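Local coordinates for secreted effector protein SifA (PDB 3CXB) that acts inside the host cell as a secreted Salmonella effector required for endosomal tubulation and the formation of Salmonella-induced filaments, and interacts with host PLEKHM2, at residues W197-A207 with E248-E259. Numbering follows the deposited sequence.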
loop_
_atom_site.group_PDB
_atom_site.type_symbol
_atom_site.label_atom_id
_atom_site.label_comp_id
_atom_site.label_asym_id
_atom_site.label_seq_id
_atom_site.Cartn_x
_atom_site.Cartn_y
_atom_site.Cartn_z
ATOM N N TRP A 197 -3.184 19.238 0.504
ATOM C CA TRP A 197 -4.060 18.281 -0.164
ATOM C C TRP A 197 -4.094 16.927 0.567
ATOM O O TRP A 197 -5.099 16.212 0.527
ATOM C CB TRP A 197 -3.608 18.099 -1.625
ATOM C CG TRP A 197 -3.122 16.733 -1.927
ATOM C CD1 TRP A 197 -2.036 16.106 -1.378
ATOM C CD2 TRP A 197 -3.742 15.777 -2.786
ATOM N NE1 TRP A 197 -1.948 14.814 -1.836
ATOM C CE2 TRP A 197 -2.982 14.585 -2.704
ATOM C CE3 TRP A 197 -4.867 15.809 -3.616
ATOM C CZ2 TRP A 197 -3.313 13.434 -3.420
ATOM C CZ3 TRP A 197 -5.197 14.663 -4.330
ATOM C CH2 TRP A 197 -4.419 13.490 -4.225
ATOM N N LYS A 198 -2.990 16.588 1.227
ATOM C CA LYS A 198 -2.882 15.333 1.961
ATOM C C LYS A 198 -3.899 15.250 3.082
ATOM O O LYS A 198 -4.407 14.178 3.393
ATOM C CB LYS A 198 -1.482 15.175 2.551
ATOM C CG LYS A 198 -0.392 14.983 1.523
ATOM C CD LYS A 198 0.909 14.679 2.222
ATOM C CE LYS A 198 2.061 14.590 1.254
ATOM N NZ LYS A 198 3.348 14.372 1.985
ATOM N N ALA A 199 -4.185 16.388 3.700
ATOM C CA ALA A 199 -5.142 16.424 4.790
ATOM C C ALA A 199 -6.547 16.233 4.239
ATOM O O ALA A 199 -7.416 15.661 4.898
ATOM C CB ALA A 199 -5.032 17.751 5.526
ATOM N N GLN A 200 -6.753 16.700 3.015
ATOM C CA GLN A 200 -8.050 16.593 2.368
ATOM C C GLN A 200 -8.298 15.163 1.918
ATOM O O GLN A 200 -9.216 14.498 2.400
ATOM C CB GLN A 200 -8.108 17.531 1.155
ATOM C CG GLN A 200 -9.456 17.553 0.440
ATOM C CD GLN A 200 -10.602 18.006 1.342
ATOM O OE1 GLN A 200 -10.573 19.104 1.901
ATOM N NE2 GLN A 200 -11.616 17.158 1.484
ATOM N N GLU A 201 -7.460 14.703 0.993
ATOM C CA GLU A 201 -7.547 13.359 0.430
ATOM C C GLU A 201 -7.648 12.318 1.535
ATOM O O GLU A 201 -8.460 11.402 1.468
ATOM C CB GLU A 201 -6.314 13.101 -0.445
ATOM C CG GLU A 201 -6.347 11.831 -1.276
ATOM C CD GLU A 201 -7.502 11.790 -2.253
ATOM O OE1 GLU A 201 -7.736 12.812 -2.931
ATOM O OE2 GLU A 201 -8.170 10.732 -2.349
ATOM N N LYS A 202 -6.833 12.472 2.566
ATOM C CA LYS A 202 -6.849 11.534 3.664
ATOM C C LYS A 202 -8.235 11.395 4.287
ATOM O O LYS A 202 -8.687 10.286 4.543
ATOM C CB LYS A 202 -5.832 11.951 4.723
ATOM C CG LYS A 202 -5.704 10.983 5.893
ATOM C CD LYS A 202 -4.563 11.402 6.799
ATOM C CE LYS A 202 -4.422 10.501 8.019
ATOM N NZ LYS A 202 -3.303 10.977 8.892
ATOM N N ALA A 203 -8.921 12.503 4.532
ATOM C CA ALA A 203 -10.245 12.414 5.137
ATOM C C ALA A 203 -11.273 11.938 4.125
ATOM O O ALA A 203 -12.002 10.982 4.376
ATOM C CB ALA A 203 -10.663 13.761 5.712
ATOM N N THR A 204 -11.316 12.595 2.973
ATOM C CA THR A 204 -12.265 12.256 1.917
ATOM C C THR A 204 -12.251 10.782 1.555
ATOM O O THR A 204 -13.268 10.090 1.640
ATOM C CB THR A 204 -11.969 13.051 0.630
ATOM O OG1 THR A 204 -12.163 14.445 0.883
ATOM C CG2 THR A 204 -12.897 12.611 -0.510
ATOM N N TYR A 205 -11.082 10.321 1.132
ATOM C CA TYR A 205 -10.875 8.940 0.715
ATOM C C TYR A 205 -11.276 7.947 1.802
ATOM O O TYR A 205 -12.119 7.080 1.590
ATOM C CB TYR A 205 -9.400 8.750 0.329
ATOM C CG TYR A 205 -9.116 7.542 -0.538
ATOM C CD1 TYR A 205 -9.030 6.260 0.014
ATOM C CD2 TYR A 205 -8.927 7.681 -1.920
ATOM C CE1 TYR A 205 -8.761 5.151 -0.790
ATOM C CE2 TYR A 205 -8.656 6.583 -2.727
ATOM C CZ TYR A 205 -8.571 5.325 -2.156
ATOM O OH TYR A 205 -8.259 4.246 -2.942
ATOM N N LEU A 206 -10.686 8.092 2.977
ATOM C CA LEU A 206 -10.978 7.179 4.056
ATOM C C LEU A 206 -12.436 7.161 4.505
ATOM O O LEU A 206 -12.988 6.086 4.748
ATOM C CB LEU A 206 -10.047 7.467 5.236
ATOM C CG LEU A 206 -8.593 7.030 4.988
ATOM C CD1 LEU A 206 -7.658 7.527 6.076
ATOM C CD2 LEU A 206 -8.551 5.513 4.924
ATOM N N ALA A 207 -13.070 8.328 4.616
ATOM C CA ALA A 207 -14.469 8.359 5.051
ATOM C C ALA A 207 -15.335 7.660 4.005
ATOM O O ALA A 207 -16.294 6.956 4.352
ATOM C CB ALA A 207 -14.948 9.800 5.286
ATOM N N GLU A 248 -16.356 17.827 4.428
ATOM C CA GLU A 248 -16.325 17.729 2.980
ATOM C C GLU A 248 -17.524 18.423 2.340
ATOM O O GLU A 248 -18.077 17.932 1.354
ATOM C CB GLU A 248 -16.310 16.248 2.589
ATOM C CG GLU A 248 -15.280 15.431 3.365
ATOM C CD GLU A 248 -15.505 13.932 3.259
ATOM O OE1 GLU A 248 -14.772 13.174 3.926
ATOM O OE2 GLU A 248 -16.413 13.514 2.515
ATOM N N ILE A 249 -17.923 19.564 2.895
ATOM C CA ILE A 249 -19.068 20.294 2.359
ATOM C C ILE A 249 -18.768 21.762 2.042
ATOM O O ILE A 249 -18.914 22.630 2.899
ATOM C CB ILE A 249 -20.263 20.235 3.338
ATOM C CG1 ILE A 249 -20.618 18.779 3.645
ATOM C CG2 ILE A 249 -21.466 20.936 2.728
ATOM C CD1 ILE A 249 -21.789 18.617 4.594
ATOM N N PRO A 250 -18.333 22.055 0.803
ATOM C CA PRO A 250 -18.113 21.069 -0.254
ATOM C C PRO A 250 -16.635 20.708 -0.261
ATOM O O PRO A 250 -15.873 21.172 0.591
ATOM C CB PRO A 250 -18.519 21.835 -1.504
ATOM C CG PRO A 250 -17.935 23.173 -1.222
ATOM C CD PRO A 250 -18.302 23.419 0.242
ATOM N N PRO A 251 -16.218 19.852 -1.203
ATOM C CA PRO A 251 -14.811 19.445 -1.304
ATOM C C PRO A 251 -14.065 20.430 -2.201
ATOM O O PRO A 251 -13.858 20.136 -3.374
ATOM C CB PRO A 251 -14.891 18.061 -1.956
ATOM C CG PRO A 251 -16.315 17.603 -1.682
ATOM C CD PRO A 251 -17.087 18.872 -1.876
ATOM N N PRO A 252 -13.628 21.587 -1.656
ATOM C CA PRO A 252 -12.913 22.590 -2.455
ATOM C C PRO A 252 -12.571 22.088 -3.857
ATOM O O PRO A 252 -11.432 21.728 -4.146
ATOM C CB PRO A 252 -11.699 22.881 -1.589
ATOM C CG PRO A 252 -12.333 22.950 -0.232
ATOM C CD PRO A 252 -13.302 21.761 -0.226
ATOM N N HIS A 253 -13.591 22.076 -4.714
ATOM C CA HIS A 253 -13.494 21.586 -6.087
ATOM C C HIS A 253 -12.127 21.670 -6.760
ATOM O O HIS A 253 -11.768 20.786 -7.538
ATOM C CB HIS A 253 -14.563 22.260 -6.960
ATOM C CG HIS A 253 -15.969 21.880 -6.596
ATOM N ND1 HIS A 253 -16.537 22.200 -5.380
ATOM C CD2 HIS A 253 -16.917 21.199 -7.285
ATOM C CE1 HIS A 253 -17.773 21.733 -5.336
ATOM N NE2 HIS A 253 -18.029 21.122 -6.479
ATOM N N THR A 254 -11.359 22.717 -6.475
ATOM C CA THR A 254 -10.035 22.832 -7.074
ATOM C C THR A 254 -9.099 21.878 -6.337
ATOM O O THR A 254 -8.121 22.297 -5.712
ATOM C CB THR A 254 -9.485 24.268 -6.972
ATOM O OG1 THR A 254 -10.424 25.177 -7.557
ATOM C CG2 THR A 254 -8.164 24.390 -7.719
ATOM N N HIS A 255 -9.433 20.591 -6.408
ATOM C CA HIS A 255 -8.668 19.511 -5.779
ATOM C C HIS A 255 -8.991 18.209 -6.502
ATOM O O HIS A 255 -10.082 17.661 -6.339
ATOM C CB HIS A 255 -9.039 19.383 -4.294
ATOM C CG HIS A 255 -8.460 18.174 -3.621
ATOM N ND1 HIS A 255 -8.893 16.893 -3.889
ATOM C CD2 HIS A 255 -7.495 18.054 -2.681
ATOM C CE1 HIS A 255 -8.222 16.036 -3.140
ATOM N NE2 HIS A 255 -7.367 16.715 -2.397
ATOM N N ILE A 256 -8.043 17.725 -7.302
ATOM C CA ILE A 256 -8.232 16.491 -8.062
ATOM C C ILE A 256 -7.844 15.264 -7.230
ATOM O O ILE A 256 -6.663 14.997 -7.025
ATOM C CB ILE A 256 -7.380 16.507 -9.360
ATOM C CG1 ILE A 256 -7.699 17.769 -10.180
ATOM C CG2 ILE A 256 -7.641 15.238 -10.180
ATOM C CD1 ILE A 256 -6.873 17.917 -11.458
ATOM N N PRO A 257 -8.840 14.499 -6.748
ATOM C CA PRO A 257 -8.570 13.309 -5.941
ATOM C C PRO A 257 -7.809 12.212 -6.683
ATOM O O PRO A 257 -7.678 12.252 -7.911
ATOM C CB PRO A 257 -9.967 12.870 -5.506
ATOM C CG PRO A 257 -10.812 13.305 -6.626
ATOM C CD PRO A 257 -10.288 14.678 -6.925
ATOM N N ILE A 258 -7.296 11.243 -5.923
ATOM C CA ILE A 258 -6.550 10.127 -6.492
ATOM C C ILE A 258 -7.365 9.329 -7.516
ATOM O O ILE A 258 -6.829 8.917 -8.540
ATOM C CB ILE A 258 -6.039 9.173 -5.388
ATOM C CG1 ILE A 258 -5.092 9.928 -4.459
ATOM C CG2 ILE A 258 -5.328 7.989 -6.010
ATOM C CD1 ILE A 258 -4.436 9.071 -3.424
ATOM N N GLU A 259 -8.651 9.114 -7.261
ATOM C CA GLU A 259 -9.456 8.367 -8.217
ATOM C C GLU A 259 -9.506 9.079 -9.554
ATOM O O GLU A 259 -9.164 8.505 -10.585
ATOM C CB GLU A 259 -10.874 8.173 -7.697
ATOM C CG GLU A 259 -10.950 7.314 -6.454
ATOM C CD GLU A 259 -12.376 7.000 -6.054
ATOM O OE1 GLU A 259 -12.565 6.334 -5.008
ATOM O OE2 GLU A 259 -13.301 7.420 -6.792
#
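E201 and H255 meet where a proline-rich loop crosses the first turns of helix 197-220. CB of E201 sits 4.1 Å above the plane of the W197 ring, off toward the rim. CG stands anti to the backbone N (chi1 -171°) and lies 3.9 Å from CG1 of I258; the chain then bends at chi2, and CD and OE2 rest against the same CG1. OE1 takes a weak, bent hydrogen bond from I258 N (3.4 Å, 145°) at the start of helix 258-267. The same oxygen lies at the edge of the H255 ring, in its plane and 3.3 Å from CE1, the carboxylate and imidazole planes only 15° apart. H255 is lodged between two helix side chains: CG of Q200 makes a CH-pi contact over one face, while the W197 six-membered ring lies nearly parallel but slid aside, centroids 4.8 Å apart. The indole edge continues to I258, CH2 meeting CG1 at 3.6 Å. One turn beyond Q200, the extended side chain of E248 brings OE1 to 3.3 Å from CA of T204, near CB of A207. The loop, which leads into helix 258-267, thus packs along the start of helix 197-220, while helix 283-303 packs against Y205, L206 and I258 and helix 228-241 touches A207.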